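Local coordinates for mRNA-binding protein PUF3 (Saccharomyces cerevisiae, PDB 3K49) that binds the 3' untranslated regions of mRNAs, mostly those encoding mitochondrial proteins, and promotes deadenylation and decay of COX17 mRNA, at residues D68-S73 / V98-G103; N104-S109 / L135-S140; L108-Y113 / L142-D147. All coordinates share one frame; numbering follows the deposited sequence.

Interaction 1: D68-S73 / V98-G103; sequences DAIELS and VDQFKG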
ATOM      1  N   ASP A  68     -28.858  18.979  -0.902  1.00 55.44           N
ATOM      2  CA  ASP A  68     -28.631  17.835  -1.768  1.00 43.59           C
ATOM      3  C   ASP A  68     -27.196  17.343  -1.668  1.00 44.03           C
ATOM      4  O   ASP A  68     -26.690  16.742  -2.606  1.00 50.89           O
ATOM      5  CB  ASP A  68     -28.953  18.196  -3.216  1.00 47.54           C
ATOM      6  CG  ASP A  68     -30.384  18.665  -3.391  1.00 79.92           C
ATOM      7  OD1 ASP A  68     -30.950  19.216  -2.421  1.00 89.72           O
ATOM      8  OD2 ASP A  68     -30.946  18.485  -4.493  1.00 90.37           O
ATOM      9  N   ALA A  69     -26.550  17.598  -0.533  1.00 44.54           N
ATOM     10  CA  ALA A  69     -25.165  17.186  -0.316  1.00 40.08           C
ATOM     11  C   ALA A  69     -24.988  15.659  -0.347  1.00 48.83           C
ATOM     12  O   ALA A  69     -24.094  15.154  -1.027  1.00 46.92           O
ATOM     13  CB  ALA A  69     -24.654  17.758   0.985  1.00 38.97           C
ATOM     14  N   ILE A  70     -25.842  14.930   0.373  1.00 50.41           N
ATOM     15  CA  ILE A  70     -25.803  13.464   0.367  1.00 42.21           C
ATOM     16  C   ILE A  70     -25.891  12.925  -1.057  1.00 45.65           C
ATOM     17  O   ILE A  70     -25.070  12.110  -1.474  1.00 48.80           O
ATOM     18  CB  ILE A  70     -26.961  12.856   1.167  1.00 40.08           C
ATOM     19  CG1 ILE A  70     -26.689  12.946   2.665  1.00 43.92           C
ATOM     20  CG2 ILE A  70     -27.188  11.406   0.748  1.00 34.24           C
ATOM     21  CD1 ILE A  70     -25.328  12.403   3.060  1.00 51.56           C
ATOM     22  N   GLU A  71     -26.884  13.392  -1.809  1.00 41.62           N
ATOM     23  CA  GLU A  71     -27.054  12.962  -3.196  1.00 43.64           C
ATOM     24  C   GLU A  71     -25.835  13.257  -4.075  1.00 48.53           C
ATOM     25  O   GLU A  71     -25.355  12.389  -4.809  1.00 48.76           O
ATOM     26  CB  GLU A  71     -28.308  13.590  -3.806  1.00 49.56           C
ATOM     27  CG  GLU A  71     -28.522  13.212  -5.257  1.00 64.79           C
ATOM     28  CD  GLU A  71     -29.638  14.001  -5.915  1.00 80.50           C
ATOM     29  OE1 GLU A  71     -30.031  15.062  -5.375  1.00 77.94           O
ATOM     30  OE2 GLU A  71     -30.120  13.557  -6.980  1.00 86.73           O
ATOM     31  N   LEU A  72     -25.329  14.480  -3.995  1.00 46.43           N
ATOM     32  CA  LEU A  72     -24.102  14.827  -4.703  1.00 41.73           C
ATOM     33  C   LEU A  72     -22.937  13.952  -4.267  1.00 34.68           C
ATOM     34  O   LEU A  72     -22.095  13.552  -5.089  1.00 34.15           O
ATOM     35  CB  LEU A  72     -23.761  16.309  -4.521  1.00 37.30           C
ATOM     36  CG  LEU A  72     -24.794  17.236  -5.171  1.00 46.19           C
ATOM     37  CD1 LEU A  72     -24.371  18.690  -5.060  1.00 47.14           C
ATOM     38  CD2 LEU A  72     -25.045  16.818  -6.637  1.00 36.10           C
ATOM     39  N   SER A  73     -22.879  13.650  -2.975  1.00 31.38           N
ATOM     40  CA  SER A  73     -21.787  12.819  -2.470  1.00 43.04           C
ATOM     41  C   SER A  73     -21.780  11.473  -3.178  1.00 44.31           C
ATOM     42  O   SER A  73     -20.717  10.880  -3.370  1.00 52.09           O
ATOM     43  CB  SER A  73     -21.884  12.616  -0.957  1.00 37.78           C
ATOM     44  OG  SER A  73     -21.596  13.825  -0.285  1.00 33.66           O
ATOM     45  N   VAL A  98     -20.796  17.741   7.756  1.00 42.35           N
ATOM     46  CA  VAL A  98     -20.562  16.715   8.752  1.00 45.16           C
ATOM     47  C   VAL A  98     -21.878  16.341   9.424  1.00 51.34           C
ATOM     48  O   VAL A  98     -22.193  15.164   9.593  1.00 50.09           O
ATOM     49  CB  VAL A  98     -19.521  17.160   9.804  1.00 47.91           C
ATOM     50  CG1 VAL A  98     -19.515  16.216  10.994  1.00 48.64           C
ATOM     51  CG2 VAL A  98     -18.135  17.210   9.191  1.00 48.05           C
ATOM     52  N   ASP A  99     -22.655  17.349   9.792  1.00 47.01           N
ATOM     53  CA  ASP A  99     -23.930  17.107  10.447  1.00 52.12           C
ATOM     54  C   ASP A  99     -24.923  16.383   9.542  1.00 47.81           C
ATOM     55  O   ASP A  99     -25.879  15.787  10.026  1.00 49.69           O
ATOM     56  CB  ASP A  99     -24.519  18.416  10.965  1.00 41.67           C
ATOM     57  CG  ASP A  99     -23.598  19.107  11.961  1.00 72.34           C
ATOM     58  OD1 ASP A  99     -22.606  18.476  12.398  1.00 74.13           O
ATOM     59  OD2 ASP A  99     -23.858  20.285  12.300  1.00 79.04           O
ATOM     60  N   GLN A 100     -24.694  16.429   8.234  1.00 42.11           N
ATOM     61  CA  GLN A 100     -25.480  15.615   7.310  1.00 50.49           C
ATOM     62  C   GLN A 100     -24.927  14.191   7.159  1.00 52.39           C
ATOM     63  O   GLN A 100     -25.583  13.323   6.580  1.00 48.34           O
ATOM     64  CB  GLN A 100     -25.571  16.279   5.939  1.00 37.42           C
ATOM     65  CG  GLN A 100     -26.562  17.415   5.879  1.00 45.48           C
ATOM     66  CD  GLN A 100     -26.681  17.970   4.488  1.00 59.94           C
ATOM     67  OE1 GLN A 100     -26.640  17.222   3.508  1.00 55.76           O
ATOM     68  NE2 GLN A 100     -26.817  19.291   4.382  1.00 57.10           N
ATOM     69  N   PHE A 101     -23.714  13.961   7.659  1.00 48.40           N
ATOM     70  CA  PHE A 101     -23.100  12.643   7.551  1.00 51.76           C
ATOM     71  C   PHE A 101     -23.458  11.801   8.771  1.00 56.47           C
ATOM     72  O   PHE A 101     -23.599  10.575   8.670  1.00 54.21           O
ATOM     73  CB  PHE A 101     -21.578  12.735   7.373  1.00 45.60           C
ATOM     74  CG  PHE A 101     -21.152  13.335   6.059  1.00 48.18           C
ATOM     75  CD1 PHE A 101     -22.051  13.452   5.002  1.00 52.66           C
ATOM     76  CD2 PHE A 101     -19.845  13.765   5.873  1.00 39.15           C
ATOM     77  CE1 PHE A 101     -21.661  14.010   3.780  1.00 53.29           C
ATOM     78  CE2 PHE A 101     -19.439  14.312   4.654  1.00 48.38           C
ATOM     79  CZ  PHE A 101     -20.349  14.438   3.601  1.00 48.43           C
ATOM     80  N   LYS A 102     -23.634  12.469   9.913  1.00 46.25           N
ATOM     81  CA  LYS A 102     -24.016  11.803  11.160  1.00 48.79           C
ATOM     82  C   LYS A 102     -25.205  10.870  10.971  1.00 51.46           C
ATOM     83  O   LYS A 102     -26.248  11.281  10.465  1.00 56.09           O
ATOM     84  CB  LYS A 102     -24.333  12.824  12.252  1.00 45.91           C
ATOM     85  CG  LYS A 102     -23.114  13.535  12.820  1.00 61.15           C
ATOM     86  CD  LYS A 102     -23.537  14.482  13.934  1.00 76.84           C
ATOM     87  CE  LYS A 102     -22.701  15.758  13.958  1.00 78.03           C
ATOM     88  NZ  LYS A 102     -23.296  16.786  14.861  1.00 73.44           N
ATOM     89  N   GLY A 103     -25.029   9.613  11.377  1.00 61.37           N
ATOM     90  CA  GLY A 103     -26.051   8.587  11.237  1.00 51.28           C
ATOM     91  C   GLY A 103     -26.000   7.895   9.890  1.00 48.38           C
ATOM     92  O   GLY A 103     -26.767   6.970   9.643  1.00 47.82           O
TER
HETATM   93  O   HOH W   1     -28.397  16.339   1.781  1.00 54.36           O
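Ile70 and Phe101 make the apolar part of this contact, sliding past each other in opposite directions. CD1 of Ile70 arrives at the ring edge, near the plane of the ring, 4.0 Å from CD1 of Phe101. The same methyl lies 3.6 Å from the backbone O of Gln100, an oxygen that accepts a hydrogen bond from ND2 of Asn104. Ser73 approaches the ring obliquely, its OG 4.1 Å from CE1 of Phe101. Val117 and Ile118 of helix 114-124 and Leu108 of helix 105-110 add to the packing on the ring. The contact thus joins the start of helix 69-74 to the end of helix 91-101 in the curved all-helical Pumilio homology domain, at the passage from the second repeat to the third.

The polar part runs through Gln100. Its CB points toward helix 69-74, CG stands anti to the carbonyl carbon (chi1 -78°) and the chain continues extended; OE1 lies 3.3 Å from CB of Ala69. OE1 accepts from a water at 2.6 Å, and this water in turn accepts from N of Ile70 at 3.2 Å, bridging the amide to the first turn of the helix. NE2 donates to the backbone O of Arg66, so both ends of the amide have partners. Within the helix, OG of Ser73 turns back to O of Ala69 at 2.9 Å, reaching it from above the carbonyl plane; that oxygen also accepts from N of Ser73.

Interaction 2: N104-S109 / L135-S140; sequences NMKQLS and LELSDS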
ATOM      1  N   ASN A 104     -25.095   8.346   9.019  1.00 47.01           N
ATOM      2  CA  ASN A 104     -25.014   7.835   7.652  1.00 35.51           C
ATOM      3  C   ASN A 104     -23.638   7.361   7.263  1.00 37.75           C
ATOM      4  O   ASN A 104     -23.411   7.031   6.102  1.00 39.31           O
ATOM      5  CB  ASN A 104     -25.464   8.895   6.648  1.00 46.94           C
ATOM      6  CG  ASN A 104     -26.828   9.456   6.973  1.00 54.22           C
ATOM      7  OD1 ASN A 104     -27.825   8.738   6.929  1.00 58.10           O
ATOM      8  ND2 ASN A 104     -26.880  10.748   7.310  1.00 50.48           N
ATOM      9  N   MET A 105     -22.721   7.325   8.226  1.00 35.52           N
ATOM     10  CA  MET A 105     -21.353   6.912   7.940  1.00 42.34           C
ATOM     11  C   MET A 105     -21.265   5.617   7.167  1.00 48.28           C
ATOM     12  O   MET A 105     -20.623   5.577   6.122  1.00 49.04           O
ATOM     13  CB  MET A 105     -20.508   6.801   9.211  1.00 45.33           C
ATOM     14  CG  MET A 105     -19.579   7.975   9.419  1.00 67.06           C
ATOM     15  SD  MET A 105     -18.424   8.200   8.049  1.00 75.26           S
ATOM     16  CE  MET A 105     -17.078   7.112   8.526  1.00 65.98           C
ATOM     17  N   LYS A 106     -21.897   4.563   7.690  1.00 47.71           N
ATOM     18  CA  LYS A 106     -21.763   3.225   7.118  1.00 50.36           C
ATOM     19  C   LYS A 106     -22.206   3.215   5.667  1.00 43.12           C
ATOM     20  O   LYS A 106     -21.481   2.757   4.779  1.00 44.21           O
ATOM     21  CB  LYS A 106     -22.560   2.202   7.933  1.00 52.35           C
ATOM     22  CG  LYS A 106     -22.182   0.759   7.649  1.00 54.19           C
ATOM     23  CD  LYS A 106     -22.642  -0.164   8.764  1.00 54.37           C
ATOM     24  CE  LYS A 106     -22.692  -1.601   8.287  1.00 52.21           C
ATOM     25  NZ  LYS A 106     -23.058  -2.543   9.381  1.00 65.01           N
ATOM     26  N   GLN A 107     -23.393   3.751   5.430  1.00 37.44           N
ATOM     27  CA  GLN A 107     -23.951   3.767   4.093  1.00 40.53           C
ATOM     28  C   GLN A 107     -23.050   4.520   3.118  1.00 45.41           C
ATOM     29  O   GLN A 107     -22.726   4.007   2.043  1.00 39.03           O
ATOM     30  CB  GLN A 107     -25.339   4.380   4.134  1.00 40.76           C
ATOM     31  CG  GLN A 107     -25.997   4.504   2.783  1.00 55.98           C
ATOM     32  CD  GLN A 107     -27.470   4.828   2.908  1.00 63.94           C
ATOM     33  OE1 GLN A 107     -27.896   5.489   3.861  1.00 64.78           O
ATOM     34  NE2 GLN A 107     -28.261   4.354   1.957  1.00 68.05           N
ATOM     35  N   LEU A 108     -22.638   5.730   3.494  1.00 38.79           N
ATOM     36  CA  LEU A 108     -21.753   6.521   2.648  1.00 36.73           C
ATOM     37  C   LEU A 108     -20.432   5.791   2.423  1.00 35.44           C
ATOM     38  O   LEU A 108     -19.888   5.765   1.321  1.00 43.87           O
ATOM     39  CB  LEU A 108     -21.498   7.895   3.270  1.00 38.97           C
ATOM     40  CG  LEU A 108     -22.767   8.712   3.454  1.00 43.22           C
ATOM     41  CD1 LEU A 108     -22.465   9.969   4.229  1.00 41.31           C
ATOM     42  CD2 LEU A 108     -23.367   9.005   2.096  1.00 30.88           C
ATOM     43  N   SER A 109     -19.924   5.170   3.468  1.00 30.95           N
ATOM     44  CA  SER A 109     -18.614   4.549   3.368  1.00 44.51           C
ATOM     45  C   SER A 109     -18.635   3.364   2.410  1.00 40.68           C
ATOM     46  O   SER A 109     -17.613   3.014   1.833  1.00 45.56           O
ATOM     47  CB  SER A 109     -18.099   4.143   4.744  1.00 42.66           C
ATOM     48  OG  SER A 109     -17.844   5.297   5.525  1.00 37.95           O
ATOM     49  N   LEU A 135     -16.741   6.367  14.829  1.00 51.02           N
ATOM     50  CA  LEU A 135     -17.412   5.561  15.853  1.00 45.09           C
ATOM     51  C   LEU A 135     -18.641   4.829  15.331  1.00 48.07           C
ATOM     52  O   LEU A 135     -19.090   3.849  15.929  1.00 52.53           O
ATOM     53  CB  LEU A 135     -17.803   6.427  17.054  1.00 47.15           C
ATOM     54  CG  LEU A 135     -16.903   6.321  18.286  1.00 57.23           C
ATOM     55  CD1 LEU A 135     -16.493   7.683  18.799  1.00 60.94           C
ATOM     56  CD2 LEU A 135     -17.589   5.532  19.374  1.00 71.60           C
ATOM     57  N   GLU A 136     -19.194   5.308  14.222  1.00 46.02           N
ATOM     58  CA  GLU A 136     -20.408   4.718  13.667  1.00 52.96           C
ATOM     59  C   GLU A 136     -20.097   3.412  12.968  1.00 57.54           C
ATOM     60  O   GLU A 136     -21.014   2.680  12.570  1.00 52.19           O
ATOM     61  CB  GLU A 136     -21.074   5.674  12.679  1.00 37.37           C
ATOM     62  CG  GLU A 136     -21.635   6.924  13.318  1.00 49.82           C
ATOM     63  CD  GLU A 136     -22.316   7.839  12.315  1.00 67.07           C
ATOM     64  OE1 GLU A 136     -22.952   7.318  11.366  1.00 58.41           O
ATOM     65  OE2 GLU A 136     -22.221   9.078  12.483  1.00 63.01           O
ATOM     66  N   LEU A 137     -18.803   3.142  12.811  1.00 48.01           N
ATOM     67  CA  LEU A 137     -18.342   1.943  12.133  1.00 46.57           C
ATOM     68  C   LEU A 137     -17.845   0.927  13.149  1.00 51.44           C
ATOM     69  O   LEU A 137     -17.321  -0.123  12.774  1.00 54.15           O
ATOM     70  CB  LEU A 137     -17.236   2.281  11.129  1.00 44.70           C
ATOM     71  CG  LEU A 137     -17.598   3.274  10.022  1.00 51.80           C
ATOM     72  CD1 LEU A 137     -16.345   3.737   9.272  1.00 56.91           C
ATOM     73  CD2 LEU A 137     -18.615   2.689   9.065  1.00 54.04           C
ATOM     74  N   SER A 138     -18.049   1.223  14.430  1.00 40.34           N
ATOM     75  CA  SER A 138     -17.443   0.437  15.506  1.00 60.62           C
ATOM     76  C   SER A 138     -17.857  -1.045  15.547  1.00 58.52           C
ATOM     77  O   SER A 138     -17.137  -1.881  16.096  1.00 70.74           O
ATOM     78  CB  SER A 138     -17.673   1.109  16.866  1.00 57.87           C
ATOM     79  OG  SER A 138     -19.055   1.163  17.174  1.00 68.09           O
ATOM     80  N   ASP A 139     -19.001  -1.370  14.957  1.00 52.14           N
ATOM     81  CA  ASP A 139     -19.502  -2.737  14.959  1.00 45.22           C
ATOM     82  C   ASP A 139     -19.477  -3.369  13.586  1.00 50.46           C
ATOM     83  O   ASP A 139     -20.052  -4.445  13.381  1.00 51.48           O
ATOM     84  CB  ASP A 139     -20.941  -2.766  15.456  1.00 58.65           C
ATOM     85  CG  ASP A 139     -21.071  -2.252  16.856  1.00 82.72           C
ATOM     86  OD1 ASP A 139     -20.648  -2.965  17.795  1.00 91.25           O
ATOM     87  OD2 ASP A 139     -21.591  -1.131  17.010  1.00 82.73           O
ATOM     88  N   SER A 140     -18.816  -2.707  12.643  1.00 46.75           N
ATOM     89  CA  SER A 140     -18.878  -3.130  11.246  1.00 41.12           C
ATOM     90  C   SER A 140     -17.491  -3.197  10.652  1.00 46.16           C
ATOM     91  O   SER A 140     -17.327  -3.245   9.430  1.00 44.14           O
ATOM     92  CB  SER A 140     -19.739  -2.165  10.432  1.00 47.56           C
ATOM     93  OG  SER A 140     -20.976  -1.925  11.067  1.00 52.23           O
TER
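In the third Pumilio repeat, the first turn of helix 105-110 meets the start of the fourth, residues 135-140, with Met105 and Lys106 facing Glu136, Leu137 and Ser140. These residues form a 3-10 segment followed by a type I turn, Leu137 to Ser140, just ahead of helix 141-146.

OE1 of Glu136 accepts from N of Met105 at 3.1 Å, with an N-H...O angle of 153°; the donor comes from above the carboxylate plane. The other oxygen, OE2, is bonded to N of Gly103, so one carboxylate takes the first amide of the helix and an amide just ahead of it. The Met105 side chain crosses that of Glu136 at about a right angle and, bent at chi2 and chi3, carries CE to CD1 of Leu137, 3.5 Å away. The other methyl of this leucine, CD2, rests 3.7 Å from CA of Lys106. Met144 and Val153 also touch Leu137, joining it to the next helices.

Lys106 has CG anti to the backbone N (chi1 -164°), and its extended chain ends at Ser140. NZ makes a weak bond to OE1 of Gln143 and donates to OG of Ser140 at 2.7 Å.

Interaction 3: L108-Y113 / L142-D147; sequences LSLQMY and LQMIKD. With nucleotides of chain B.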
ATOM      1  N   LEU A 108     -22.638   5.730   3.494  1.00 38.79           N
ATOM      2  CA  LEU A 108     -21.753   6.521   2.648  1.00 36.73           C
ATOM      3  C   LEU A 108     -20.432   5.791   2.423  1.00 35.44           C
ATOM      4  O   LEU A 108     -19.888   5.765   1.321  1.00 43.87           O
ATOM      5  CB  LEU A 108     -21.498   7.895   3.270  1.00 38.97           C
ATOM      6  CG  LEU A 108     -22.767   8.712   3.454  1.00 43.22           C
ATOM      7  CD1 LEU A 108     -22.465   9.969   4.229  1.00 41.31           C
ATOM      8  CD2 LEU A 108     -23.367   9.005   2.096  1.00 30.88           C
ATOM      9  N   SER A 109     -19.924   5.170   3.468  1.00 30.95           N
ATOM     10  CA  SER A 109     -18.614   4.549   3.368  1.00 44.51           C
ATOM     11  C   SER A 109     -18.635   3.364   2.410  1.00 40.68           C
ATOM     12  O   SER A 109     -17.613   3.014   1.833  1.00 45.56           O
ATOM     13  CB  SER A 109     -18.099   4.143   4.744  1.00 42.66           C
ATOM     14  OG  SER A 109     -17.844   5.297   5.525  1.00 37.95           O
ATOM     15  N   LEU A 110     -19.805   2.766   2.224  1.00 38.16           N
ATOM     16  CA  LEU A 110     -19.929   1.631   1.312  1.00 47.68           C
ATOM     17  C   LEU A 110     -20.226   2.024  -0.161  1.00 37.58           C
ATOM     18  O   LEU A 110     -20.055   1.219  -1.092  1.00 32.06           O
ATOM     19  CB  LEU A 110     -20.933   0.602   1.869  1.00 45.62           C
ATOM     20  CG  LEU A 110     -20.590  -0.013   3.243  1.00 48.83           C
ATOM     21  CD1 LEU A 110     -21.817  -0.599   3.962  1.00 33.27           C
ATOM     22  CD2 LEU A 110     -19.482  -1.046   3.114  1.00 36.81           C
ATOM     23  N   GLN A 111     -20.625   3.272  -0.377  1.00 33.24           N
ATOM     24  CA  GLN A 111     -20.920   3.741  -1.731  1.00 34.45           C
ATOM     25  C   GLN A 111     -19.644   4.079  -2.492  1.00 33.91           C
ATOM     26  O   GLN A 111     -18.671   4.582  -1.917  1.00 39.19           O
ATOM     27  CB  GLN A 111     -21.853   4.950  -1.689  1.00 43.70           C
ATOM     28  CG  GLN A 111     -23.257   4.635  -1.192  1.00 50.22           C
ATOM     29  CD  GLN A 111     -24.181   5.931  -1.123  1.00 68.30           C
ATOM     30  OE1 GLN A 111     -24.103   6.607  -0.167  1.00 78.22           O
ATOM     31  NE2 GLN A 111     -24.986   6.189  -2.123  1.00 79.23           N
ATOM     32  N   MET A 112     -19.644   3.788  -3.787  1.00 30.77           N
ATOM     33  CA  MET A 112     -18.454   3.947  -4.623  1.00 31.39           C
ATOM     34  C   MET A 112     -17.947   5.400  -4.671  1.00 38.66           C
ATOM     35  O   MET A 112     -16.742   5.663  -4.695  1.00 45.00           O
ATOM     36  CB  MET A 112     -18.766   3.453  -6.033  1.00 40.39           C
ATOM     37  CG  MET A 112     -17.626   3.565  -7.031  1.00 48.32           C
ATOM     38  SD  MET A 112     -18.187   3.151  -8.698  1.00 75.17           S
ATOM     39  CE  MET A 112     -16.663   3.324  -9.626  1.00 69.84           C
ATOM     40  N   TYR A 113     -18.865   6.353  -4.685  1.00 35.52           N
ATOM     41  CA  TYR A 113     -18.461   7.756  -4.789  1.00 39.09           C
ATOM     42  C   TYR A 113     -18.404   8.487  -3.467  1.00 33.85           C
ATOM     43  O   TYR A 113     -17.422   9.189  -3.198  1.00 41.23           O
ATOM     44  CB  TYR A 113     -19.345   8.496  -5.781  1.00 34.80           C
ATOM     45  CG  TYR A 113     -19.260   7.868  -7.145  1.00 39.75           C
ATOM     46  CD1 TYR A 113     -20.406   7.462  -7.820  1.00 35.82           C
ATOM     47  CD2 TYR A 113     -18.018   7.648  -7.746  1.00 36.98           C
ATOM     48  CE1 TYR A 113     -20.327   6.876  -9.078  1.00 34.81           C
ATOM     49  CE2 TYR A 113     -17.923   7.054  -8.988  1.00 42.46           C
ATOM     50  CZ  TYR A 113     -19.090   6.668  -9.650  1.00 50.78           C
ATOM     51  OH  TYR A 113     -19.030   6.079 -10.889  1.00 47.40           O
ATOM     52  N   LEU A 142     -14.920  -5.518  10.505  1.00 46.46           N
ATOM     53  CA  LEU A 142     -14.667  -6.641   9.583  1.00 54.67           C
ATOM     54  C   LEU A 142     -15.395  -6.458   8.246  1.00 47.30           C
ATOM     55  O   LEU A 142     -14.804  -6.633   7.173  1.00 49.92           O
ATOM     56  CB  LEU A 142     -15.032  -8.005  10.205  1.00 50.76           C
ATOM     57  CG  LEU A 142     -14.031  -8.618  11.187  1.00 65.55           C
ATOM     58  CD1 LEU A 142     -14.620  -9.856  11.825  1.00 65.82           C
ATOM     59  CD2 LEU A 142     -12.711  -8.937  10.494  1.00 48.23           C
ATOM     60  N   GLN A 143     -16.678  -6.111   8.308  1.00 36.99           N
ATOM     61  CA  GLN A 143     -17.405  -5.825   7.084  1.00 44.79           C
ATOM     62  C   GLN A 143     -16.747  -4.692   6.290  1.00 44.76           C
ATOM     63  O   GLN A 143     -16.654  -4.771   5.064  1.00 42.75           O
ATOM     64  CB  GLN A 143     -18.873  -5.506   7.367  1.00 37.84           C
ATOM     65  CG  GLN A 143     -19.637  -5.163   6.098  1.00 51.53           C
ATOM     66  CD  GLN A 143     -21.019  -4.626   6.370  1.00 48.95           C
ATOM     67  OE1 GLN A 143     -21.436  -4.507   7.526  1.00 48.70           O
ATOM     68  NE2 GLN A 143     -21.745  -4.298   5.303  1.00 44.42           N
ATOM     69  N   MET A 144     -16.272  -3.659   6.986  1.00 39.76           N
ATOM     70  CA  MET A 144     -15.664  -2.510   6.307  1.00 47.67           C
ATOM     71  C   MET A 144     -14.374  -2.892   5.575  1.00 49.55           C
ATOM     72  O   MET A 144     -14.147  -2.459   4.439  1.00 42.31           O
ATOM     73  CB  MET A 144     -15.374  -1.370   7.289  1.00 51.46           C
ATOM     74  CG  MET A 144     -16.587  -0.752   7.966  1.00 52.57           C
ATOM     75  SD  MET A 144     -17.651   0.100   6.799  1.00 62.73           S
ATOM     76  CE  MET A 144     -19.056  -1.009   6.735  1.00 62.62           C
ATOM     77  N   ILE A 145     -13.536  -3.695   6.231  1.00 46.92           N
ATOM     78  CA  ILE A 145     -12.248  -4.104   5.669  1.00 42.10           C
ATOM     79  C   ILE A 145     -12.412  -4.999   4.447  1.00 41.17           C
ATOM     80  O   ILE A 145     -11.565  -5.008   3.564  1.00 47.72           O
ATOM     81  CB  ILE A 145     -11.378  -4.818   6.708  1.00 32.64           C
ATOM     82  CG1 ILE A 145     -11.204  -3.926   7.930  1.00 33.89           C
ATOM     83  CG2 ILE A 145     -10.030  -5.211   6.103  1.00 32.84           C
ATOM     84  CD1 ILE A 145     -10.154  -4.405   8.906  1.00 43.10           C
ATOM     85  N   LYS A 146     -13.510  -5.739   4.382  1.00 38.62           N
ATOM     86  CA  LYS A 146     -13.726  -6.638   3.249  1.00 52.04           C
ATOM     87  C   LYS A 146     -14.387  -5.936   2.063  1.00 52.31           C
ATOM     88  O   LYS A 146     -14.372  -6.438   0.935  1.00 54.00           O
ATOM     89  CB  LYS A 146     -14.579  -7.832   3.666  1.00 49.40           C
ATOM     90  CG  LYS A 146     -13.902  -8.765   4.654  1.00 72.82           C
ATOM     91  CD  LYS A 146     -14.808  -9.927   5.024  1.00 92.75           C
ATOM     92  CE  LYS A 146     -14.130 -10.862   6.015  1.00105.94           C
ATOM     93  NZ  LYS A 146     -15.006 -12.008   6.386  1.00112.44           N
ATOM     94  N   ASP A 147     -14.953  -4.764   2.322  1.00 52.78           N
ATOM     95  CA  ASP A 147     -15.611  -3.994   1.277  1.00 39.08           C
ATOM     96  C   ASP A 147     -14.608  -3.264   0.389  1.00 38.34           C
ATOM     97  O   ASP A 147     -13.648  -2.659   0.872  1.00 45.07           O
ATOM     98  CB  ASP A 147     -16.588  -2.994   1.887  1.00 41.51           C
ATOM     99  CG  ASP A 147     -17.460  -2.342   0.845  1.00 62.79           C
ATOM    100  OD1 ASP A 147     -18.371  -3.065   0.378  1.00 61.19           O
ATOM    101  OD2 ASP A 147     -17.228  -1.144   0.495  1.00 52.62           O
TER
ATOM    102  P     U B   9     -11.684   2.456  -9.635  1.00 52.87           P
ATOM    103  OP1   U B   9     -12.478   2.111 -10.842  1.00 58.65           O
ATOM    104  OP2   U B   9     -10.217   2.274  -9.641  1.00 52.88           O
ATOM    105  O5'   U B   9     -11.971   3.983  -9.277  1.00 58.45           O
ATOM    106  C5'   U B   9     -11.714   5.008 -10.226  1.00 54.36           C
ATOM    107  C4'   U B   9     -12.892   5.946 -10.261  1.00 60.07           C
ATOM    108  O4'   U B   9     -12.991   6.618  -8.997  1.00 58.48           O
ATOM    109  C3'   U B   9     -12.829   7.094 -11.246  1.00 55.48           C
ATOM    110  O3'   U B   9     -13.278   6.608 -12.500  1.00 59.18           O
ATOM    111  C2'   U B   9     -13.831   8.089 -10.658  1.00 48.41           C
ATOM    112  O2'   U B   9     -15.128   7.905 -11.199  1.00 54.14           O
ATOM    113  C1'   U B   9     -13.828   7.741  -9.160  1.00 47.58           C
ATOM    114  N1    U B   9     -13.347   8.806  -8.251  1.00 42.07           N
ATOM    115  C2    U B   9     -14.246   9.755  -7.830  1.00 39.26           C
ATOM    116  O2    U B   9     -15.419   9.746  -8.163  1.00 35.69           O
ATOM    117  N3    U B   9     -13.726  10.712  -6.986  1.00 41.39           N
ATOM    118  C4    U B   9     -12.425  10.793  -6.530  1.00 43.13           C
ATOM    119  O4    U B   9     -12.079  11.736  -5.825  1.00 49.59           O
ATOM    120  C5    U B   9     -11.559   9.755  -7.002  1.00 33.89           C
ATOM    121  C6    U B   9     -12.035   8.827  -7.826  1.00 43.33           C
TER
HETATM  122  O   HOH W   2     -20.147  -2.130  -1.331  1.00 38.18           O
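OD2 of Asp147, 3.5 Å from CD2 of Leu110, is gripped by two backbone amides, N of Asn149 and N of Gly150, and so caps the start of helix 150-160. CG of Asp147 is anti to the backbone N (chi1 -170°), which sets CG 3.3 Å from CD2 of Leu110. The other oxygen, OD1, accepts from a water at 2.6 Å, which also makes a weak bond to O of Leu110. That carbonyl accepts from ND2 of Asn149 as well, so it is tied to the turn after helix 141-146 by the side-chain amide of Asn149 and, weakly, through the water.

Leu110 carries the apolar contact, its two methyls dividing three side chains between them. CD2 lies 3.6 Å from CE of Met144, and the two side chains cross at about a right angle, while CD1 reaches NE2 of Gln143 at 3.9 Å. The bends in the methionine chain carry its CE to the leucine.

Tyr113 meets the RNA instead: CD2 of its ring lies 3.4 Å from O2 of U9 of chain B, approached obliquely, and the neighbouring Met112 packs its CG over one ring face and also touches a sugar of another nucleotide. The contact lies between helices 105-110 and 141-146, with Ser109 against Val153 and Met144 against Ile154 of helix 150-160, and Leu108 against helices 69-74 and 114-124.

Overall arrangement
From the N terminus, interaction 1 closes a loop that leaves helix 69-74, passes through helix 79-88 and returns at the end of helix 91-101. Interaction 2 opens directly afterwards, the chain passing straight from Gly103 into Asn104, so these two are in series, and Leu108 borders interaction 1. Interaction 3 opens within the first segment of interaction 2, sharing Leu108 and Ser109, and closes after it; the two therefore cross rather than nest, both starting from helix 105-110 and spanning helices 114-124 and 127-134. Together they tie helix 69-74 to the end of helix 91-101, and helix 105-110 to helix 141-146 and the loop before it, joining repeats two, three and four.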